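Local coordinates for transcriptional regulator, MarR family (Silicibacter pomeroyi DSS-3, PDB 3CDH), which probably binds DNA through a winged helix-turn-helix domain as a dimeric transcription factor of the MarR family, at residues 51-56 / 110-115. Residues are numbered along the deposited sequence; the frame is centred on the assembly and turned at random.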
loop_
_atom_site.group_PDB
_atom_site.type_symbol
_atom_site.label_atom_id
_atom_site.label_comp_id
_atom_site.label_asym_id
_atom_site.label_seq_id
_atom_site.Cartn_x
_atom_site.Cartn_y
_atom_site.Cartn_z
ATOM N N CYS B 51 -13.536 5.552 8.392
ATOM C CA CYS B 51 -14.090 6.700 7.648
ATOM C C CYS B 51 -15.374 7.238 8.202
ATOM O O CYS B 51 -15.673 8.399 7.988
ATOM C CB CYS B 51 -14.385 6.360 6.202
ATOM S SG CYS B 51 -12.969 5.923 5.316
ATOM N N LEU B 52 -16.165 6.395 8.857
ATOM C CA LEU B 52 -17.494 6.835 9.270
ATOM C C LEU B 52 -17.559 7.335 10.699
ATOM O O LEU B 52 -18.575 7.868 11.103
ATOM C CB LEU B 52 -18.554 5.763 9.015
ATOM C CG LEU B 52 -18.849 5.398 7.564
ATOM C CD1 LEU B 52 -19.844 4.301 7.569
ATOM C CD2 LEU B 52 -19.397 6.559 6.786
ATOM N N VAL B 53 -16.483 7.162 11.458
ATOM C CA VAL B 53 -16.478 7.581 12.849
ATOM C C VAL B 53 -16.745 9.087 13.022
ATOM O O VAL B 53 -17.610 9.435 13.814
ATOM C CB VAL B 53 -15.219 7.096 13.589
ATOM C CG1 VAL B 53 -14.047 8.022 13.354
ATOM C CG2 VAL B 53 -15.501 6.940 15.065
ATOM N N ASP B 54 -16.058 9.968 12.280
ATOM C CA ASP B 54 -16.354 11.416 12.374
ATOM C C ASP B 54 -17.562 11.803 11.573
ATOM O O ASP B 54 -18.419 12.495 12.084
ATOM C CB ASP B 54 -15.251 12.332 11.867
ATOM C CG ASP B 54 -13.899 11.837 12.179
ATOM O OD1 ASP B 54 -13.313 12.260 13.213
ATOM O OD2 ASP B 54 -13.431 11.022 11.366
ATOM N N ASN B 55 -17.618 11.394 10.317
ATOM C CA ASN B 55 -18.660 11.813 9.415
ATOM C C ASN B 55 -20.018 11.193 9.751
ATOM O O ASN B 55 -20.100 10.120 10.321
ATOM C CB ASN B 55 -18.234 11.476 7.997
ATOM C CG ASN B 55 -16.758 11.830 7.727
ATOM O OD1 ASN B 55 -15.827 11.187 8.245
ATOM N ND2 ASN B 55 -16.541 12.860 6.908
ATOM N N ASP B 56 -21.097 11.884 9.425
ATOM C CA ASP B 56 -22.422 11.343 9.699
ATOM C C ASP B 56 -22.883 10.386 8.630
ATOM O O ASP B 56 -23.623 9.462 8.921
ATOM C CB ASP B 56 -23.455 12.460 9.810
ATOM C CG ASP B 56 -23.520 13.056 11.201
ATOM O OD1 ASP B 56 -23.373 12.284 12.192
ATOM O OD2 ASP B 56 -23.731 14.293 11.296
ATOM N N LEU B 110 -18.347 0.309 17.875
ATOM C CA LEU B 110 -17.246 -0.517 17.472
ATOM C C LEU B 110 -16.172 0.370 16.855
ATOM O O LEU B 110 -14.997 0.290 17.238
ATOM C CB LEU B 110 -17.725 -1.556 16.489
ATOM C CG LEU B 110 -16.659 -2.472 15.889
ATOM C CD1 LEU B 110 -15.767 -3.107 16.971
ATOM C CD2 LEU B 110 -17.289 -3.546 14.981
ATOM N N ALA B 111 -16.586 1.233 15.931
ATOM C CA ALA B 111 -15.685 2.195 15.324
ATOM C C ALA B 111 -14.979 2.990 16.386
ATOM O O ALA B 111 -13.774 3.238 16.289
ATOM C CB ALA B 111 -16.433 3.121 14.401
ATOM N N GLU B 112 -15.712 3.374 17.424
ATOM C CA GLU B 112 -15.075 4.200 18.420
ATOM C C GLU B 112 -13.983 3.463 19.147
ATOM O O GLU B 112 -12.894 4.000 19.326
ATOM C CB GLU B 112 -16.072 4.807 19.365
ATOM C CG GLU B 112 -16.351 6.246 19.015
ATOM C CD GLU B 112 -17.783 6.668 19.346
ATOM O OE1 GLU B 112 -18.364 6.218 20.379
ATOM O OE2 GLU B 112 -18.332 7.467 18.553
ATOM N N SER B 113 -14.227 2.218 19.518
ATOM C CA SER B 113 -13.199 1.538 20.257
ATOM C C SER B 113 -12.018 1.161 19.363
ATOM O O SER B 113 -10.865 1.221 19.799
ATOM C CB SER B 113 -13.756 0.378 21.066
ATOM O OG SER B 113 -13.762 -0.787 20.304
ATOM N N LEU B 114 -12.280 0.851 18.098
ATOM C CA LEU B 114 -11.188 0.638 17.156
ATOM C C LEU B 114 -10.365 1.888 16.888
ATOM O O LEU B 114 -9.138 1.831 16.859
ATOM C CB LEU B 114 -11.714 0.106 15.845
ATOM C CG LEU B 114 -12.232 -1.306 15.991
ATOM C CD1 LEU B 114 -12.799 -1.755 14.670
ATOM C CD2 LEU B 114 -11.116 -2.214 16.459
ATOM N N VAL B 115 -11.019 3.018 16.662
ATOM C CA VAL B 115 -10.260 4.235 16.407
ATOM C C VAL B 115 -9.379 4.578 17.623
ATOM O O VAL B 115 -8.210 4.965 17.480
ATOM C CB VAL B 115 -11.168 5.396 15.952
ATOM C CG1 VAL B 115 -10.421 6.713 15.946
ATOM C CG2 VAL B 115 -11.716 5.100 14.549
#
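A purely apolar helix-to-helix contact joins Val53, near the C-terminal end of helix 43-54, to one side of the long helix 105-130, which follows the wing strand 100-103. No hydrogen bond crosses between 51-56 and 110-115; a single valine meets three residues, Ala111, Glu112 and Val115, and only about 154 Å² is buried in all. The backbones come nearest at Val53 and Ala111, whose CA atoms are 6.0 Å apart, and Ala111 offers just its CB to Val53. The two methyls of Val53 divide the work. CG2, set anti to the backbone N, reaches Ala111 CB at 4.0 Å and also meets the aliphatic part of Glu112, with Val53 CG2 4.1 Å from Glu112 CG. CG1 lies between the backbone N and carbonyl carbon (chi1 83°) and meets one branch of Val115, Val53 CG1 to Val115 CG2 being 3.9 Å. Ala111 and Val115 stand one helical turn apart, linked by the bond from Val115 N to Ala111 O (2.8 Å), so Val53 packs against successive turns of one helix face. The Glu112 chain borders this patch from the exposed side, whereas Ala111 and Val115 are buried. Arg108, one turn before Glu112, adds a polar tie by donating to Val53 O. Leu49, one turn earlier on helix 43-54, packs on Leu110, Ala111 and Leu114, and Leu52 turns to Val101 and Leu103 of the wing. The second subunit closes in as well: Phe12 of that subunit packs on Val115, and its backbone N-H donates a hydrogen bond to Asp54 OD2. The arrangement is characteristic of the MarR fold, in which the long helix leaving the winged helix-turn-helix domain packs on that domain's first helix and runs on toward the dimerisation region.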